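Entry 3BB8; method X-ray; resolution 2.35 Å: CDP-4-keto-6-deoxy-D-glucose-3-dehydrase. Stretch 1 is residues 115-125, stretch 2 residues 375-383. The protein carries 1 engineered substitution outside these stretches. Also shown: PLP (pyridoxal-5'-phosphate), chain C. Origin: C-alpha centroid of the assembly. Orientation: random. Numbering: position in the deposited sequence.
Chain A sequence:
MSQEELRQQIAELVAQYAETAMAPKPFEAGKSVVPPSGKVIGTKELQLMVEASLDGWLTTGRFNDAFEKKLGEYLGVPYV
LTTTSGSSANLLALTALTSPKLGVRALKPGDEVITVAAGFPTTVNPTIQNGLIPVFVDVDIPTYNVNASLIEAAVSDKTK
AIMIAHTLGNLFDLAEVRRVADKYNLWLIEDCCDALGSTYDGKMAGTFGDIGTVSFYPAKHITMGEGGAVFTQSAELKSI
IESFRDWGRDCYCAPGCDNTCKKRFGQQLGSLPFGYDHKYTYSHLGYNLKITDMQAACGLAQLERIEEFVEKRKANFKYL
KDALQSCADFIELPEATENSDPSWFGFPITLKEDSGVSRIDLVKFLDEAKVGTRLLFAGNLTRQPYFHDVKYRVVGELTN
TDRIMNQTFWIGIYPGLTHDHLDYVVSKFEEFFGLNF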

# COMPACT_ATOMS: atom_id res chain seq x y z
N THR A 115 -1.14 -24.36 1.75
CA THR A 115 0.03 -23.59 2.17
C THR A 115 0.57 -24.23 3.45
O THR A 115 0.09 -25.29 3.86
N VAL A 116 1.57 -23.62 4.08
CA VAL A 116 2.11 -24.18 5.32
C VAL A 116 1.90 -23.18 6.45
O VAL A 116 1.75 -21.99 6.21
N ALA A 117 1.88 -23.68 7.69
CA ALA A 117 1.68 -22.83 8.86
C ALA A 117 2.99 -22.26 9.41
O ALA A 117 2.99 -21.33 10.23
N ALA A 118 4.11 -22.80 8.97
CA ALA A 118 5.40 -22.30 9.43
C ALA A 118 5.88 -21.24 8.45
O ALA A 118 6.74 -21.49 7.61
N GLY A 119 5.32 -20.04 8.55
CA GLY A 119 5.73 -18.99 7.64
C GLY A 119 5.43 -17.57 8.09
O GLY A 119 5.35 -17.27 9.28
N PHE A 120 5.26 -16.69 7.11
CA PHE A 120 4.97 -15.30 7.41
C PHE A 120 3.47 -15.06 7.21
O PHE A 120 2.88 -15.57 6.25
N PRO A 121 2.84 -14.29 8.11
CA PRO A 121 1.41 -13.99 8.04
C PRO A 121 0.82 -13.56 6.70
O PRO A 121 -0.15 -14.15 6.24
N THR A 122 1.41 -12.56 6.05
CA THR A 122 0.87 -12.07 4.78
C THR A 122 1.02 -13.02 3.58
O THR A 122 0.56 -12.71 2.47
N THR A 123 1.64 -14.17 3.79
CA THR A 123 1.76 -15.17 2.72
C THR A 123 0.40 -15.85 2.65
O THR A 123 -0.07 -16.23 1.58
N VAL A 124 -0.23 -15.97 3.81
CA VAL A 124 -1.52 -16.65 3.95
C VAL A 124 -2.75 -15.73 4.06
O VAL A 124 -3.83 -16.10 3.59
N ASN A 125 -2.58 -14.55 4.65
CA ASN A 125 -3.72 -13.65 4.83
C ASN A 125 -4.54 -13.34 3.57
O ASN A 125 -5.77 -13.34 3.62
N LEU A 375 12.96 -15.21 15.64
CA LEU A 375 12.28 -16.48 15.60
C LEU A 375 11.81 -16.62 14.14
O LEU A 375 11.86 -15.65 13.39
N LEU A 376 11.40 -17.81 13.73
CA LEU A 376 10.96 -18.02 12.36
C LEU A 376 9.57 -17.46 12.07
O LEU A 376 8.63 -18.19 11.74
N PHE A 377 9.45 -16.14 12.23
CA PHE A 377 8.21 -15.41 12.00
C PHE A 377 7.10 -15.97 12.89
O PHE A 377 7.33 -16.22 14.07
N ALA A 378 5.92 -16.19 12.34
CA ALA A 378 4.81 -16.70 13.14
C ALA A 378 4.99 -18.07 13.82
O ALA A 378 4.16 -18.47 14.65
N GLY A 379 6.05 -18.79 13.47
CA GLY A 379 6.26 -20.11 14.06
C GLY A 379 5.19 -21.06 13.57
O GLY A 379 5.44 -21.89 12.70
N ASN A 380 4.01 -20.97 14.16
CA ASN A 380 2.88 -21.80 13.75
C ASN A 380 1.67 -20.88 13.68
O ASN A 380 1.08 -20.54 14.71
N LEU A 381 1.31 -20.49 12.46
CA LEU A 381 0.19 -19.59 12.24
C LEU A 381 -1.09 -19.99 12.96
O LEU A 381 -1.75 -19.14 13.55
N THR A 382 -1.43 -21.28 12.93
CA THR A 382 -2.65 -21.73 13.59
C THR A 382 -2.66 -21.48 15.09
O THR A 382 -3.73 -21.53 15.71
N ARG A 383 -1.50 -21.20 15.68
CA ARG A 383 -1.42 -20.92 17.11
C ARG A 383 -1.30 -19.43 17.41
O ARG A 383 -1.09 -19.03 18.56

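Thr 115 (chi1 t) and Val 116 (chi1 m) lead into the contact without packing on it; Val 116 offers little more than its carbonyl, with O 4.1 Å from Leu 381 CD1. Engagement starts at Ala 117. Its O accepts a nearly straight hydrogen bond from Leu 381 N at 2.9 Å, where the Ala 117 and Leu 381 CA atoms are 4.9 Å apart, while Ala 117 CB, directed sideways, lies 4.4 Å from Leu 381 CB. The backbones run close here: Ala 118 directs its CA-to-CB bond away overall, yet CB still lies 3.7 Å from Gly 379 O, and its CA makes a CA-H...O contact with Gly 379 O at 3.3 Å. Gly 379 itself sits at positive phi, a conformation that favours glycine, and ends the type II' turn begun at Leu 376. A second, longer hydrogen bond ties that turn down, from Ala 378 N to Gly 119 O at 3.3 Å.

Phe 120, chi1 t, presents its ring edge to the face of Phe 377, chi1 m, whose CA-to-CB bond points toward stretch 1. The planes stand at 88° with centroids 5.4 Å apart, and Phe 120 CD1 comes 3.8 Å from Phe 377 CG. One face of the Phe 120 ring is covered by PLP, with CD2 3.5 Å from PLP C6, so the Phe 120 ring touches both cofactor and Phe 377. Phe 377 CZ is itself 3.9 Å from PLP O3.

At Pro 121 the packing becomes aliphatic: CD lies 4.3 Å from Ala 378 CB, and CB 4.4 Å from Leu 381 CD2. Thr 122 (p) and Thr 123 (m) leave stretch 2 alone and approach PLP, Thr 122 OG1 being 3.6 Å from its C6. Val 124, chi1 t, points toward stretch 2 and sets CG2 3.8 Å from Leu 381 CD1. Leu 381, in the m,t rotamer, is thus the apolar hub, reaching Ala 117, Pro 121 and Val 124.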

# COMPACT_ATOMS: atom_id res chain seq x y z
CB THR A 115 -0.36 -22.11 2.42
OG1 THR A 115 0.82 -21.33 2.67
CG2 THR A 115 -1.29 -21.98 3.62
CB VAL A 116 3.62 -24.51 5.19
CG1 VAL A 116 3.82 -25.54 4.08
CG2 VAL A 116 4.43 -23.26 4.90
CB ALA A 117 0.94 -23.60 9.93
CB ALA A 118 6.42 -23.44 9.51
CB PHE A 120 5.78 -14.39 6.48
CG PHE A 120 5.77 -12.96 6.91
CD1 PHE A 120 6.50 -12.56 8.03
CD2 PHE A 120 4.97 -12.02 6.27
CE1 PHE A 120 6.42 -11.26 8.51
CE2 PHE A 120 4.88 -10.72 6.74
CZ PHE A 120 5.61 -10.34 7.86
CB PRO A 121 1.21 -12.94 9.15
CG PRO A 121 2.59 -12.45 9.45
CD PRO A 121 3.43 -13.67 9.31
CB THR A 122 1.42 -10.68 4.46
OG1 THR A 122 2.84 -10.72 4.34
CG2 THR A 122 1.04 -9.71 5.58
CB THR A 123 2.81 -16.25 3.06
OG1 THR A 123 4.11 -15.66 3.02
CG2 THR A 123 2.75 -17.43 2.08
CB VAL A 124 -1.49 -17.59 5.19
CG1 VAL A 124 -2.84 -18.26 5.41
CG2 VAL A 124 -0.40 -18.66 5.00
CB ASN A 125 -3.26 -12.35 5.50
CG ASN A 125 -2.73 -12.58 6.91
OD1 ASN A 125 -2.81 -13.70 7.45
ND2 ASN A 125 -2.22 -11.52 7.54
CB LEU A 375 11.10 -16.48 16.58
CG LEU A 375 11.51 -16.26 18.06
CD1 LEU A 375 10.35 -16.66 18.96
CD2 LEU A 375 12.74 -17.10 18.41
CB LEU A 376 11.02 -19.52 12.01
CG LEU A 376 10.96 -19.88 10.51
CD1 LEU A 376 11.98 -19.06 9.77
CD2 LEU A 376 11.23 -21.36 10.29
CB PHE A 377 7.80 -15.47 10.53
CG PHE A 377 8.89 -15.02 9.58
CD1 PHE A 377 9.60 -13.84 9.82
CD2 PHE A 377 9.25 -15.80 8.48
CE1 PHE A 377 10.65 -13.44 8.98
CE2 PHE A 377 10.30 -15.40 7.63
CZ PHE A 377 11.00 -14.23 7.88
CB ALA A 378 3.53 -16.70 12.29
CB ASN A 380 2.62 -22.93 14.74
CG ASN A 380 1.47 -23.84 14.30
OD1 ASN A 380 1.31 -24.95 14.82
ND2 ASN A 380 0.67 -23.36 13.36
CB LEU A 381 -0.06 -19.44 10.73
CG LEU A 381 0.94 -18.52 10.03
CD1 LEU A 381 0.87 -18.70 8.54
CD2 LEU A 381 0.67 -17.07 10.43
CB THR A 382 -2.91 -23.23 13.36
OG1 THR A 382 -1.83 -24.00 13.90
CG2 THR A 382 -3.05 -23.51 11.88
CB ARG A 383 -0.23 -21.65 17.75
CG ARG A 383 -0.33 -23.16 17.69
CD ARG A 383 0.86 -23.81 18.39
NE ARG A 383 0.77 -25.26 18.32
CZ ARG A 383 -0.02 -26.01 19.08
NH1 ARG A 383 -0.80 -25.43 19.99
NH2 ARG A 383 -0.05 -27.33 18.92
N1 PLP C . 6.42 -13.06 2.99
C2 PLP C . 7.64 -13.33 3.59
C2A PLP C . 8.08 -14.79 3.66
C3 PLP C . 8.44 -12.26 4.10
O3 PLP C . 9.63 -12.48 4.69
C4 PLP C . 7.97 -10.89 3.99
C4A PLP C . 8.89 -9.75 4.54
C5 PLP C . 6.69 -10.67 3.37
C6 PLP C . 5.94 -11.81 2.88
C5A PLP C . 6.00 -9.36 3.15
O4P PLP C . 6.85 -8.33 2.88
P PLP C . 6.73 -6.85 3.49
O1P PLP C . 7.53 -5.96 2.56
O2P PLP C . 7.41 -6.94 4.97
O3P PLP C . 5.25 -6.43 3.58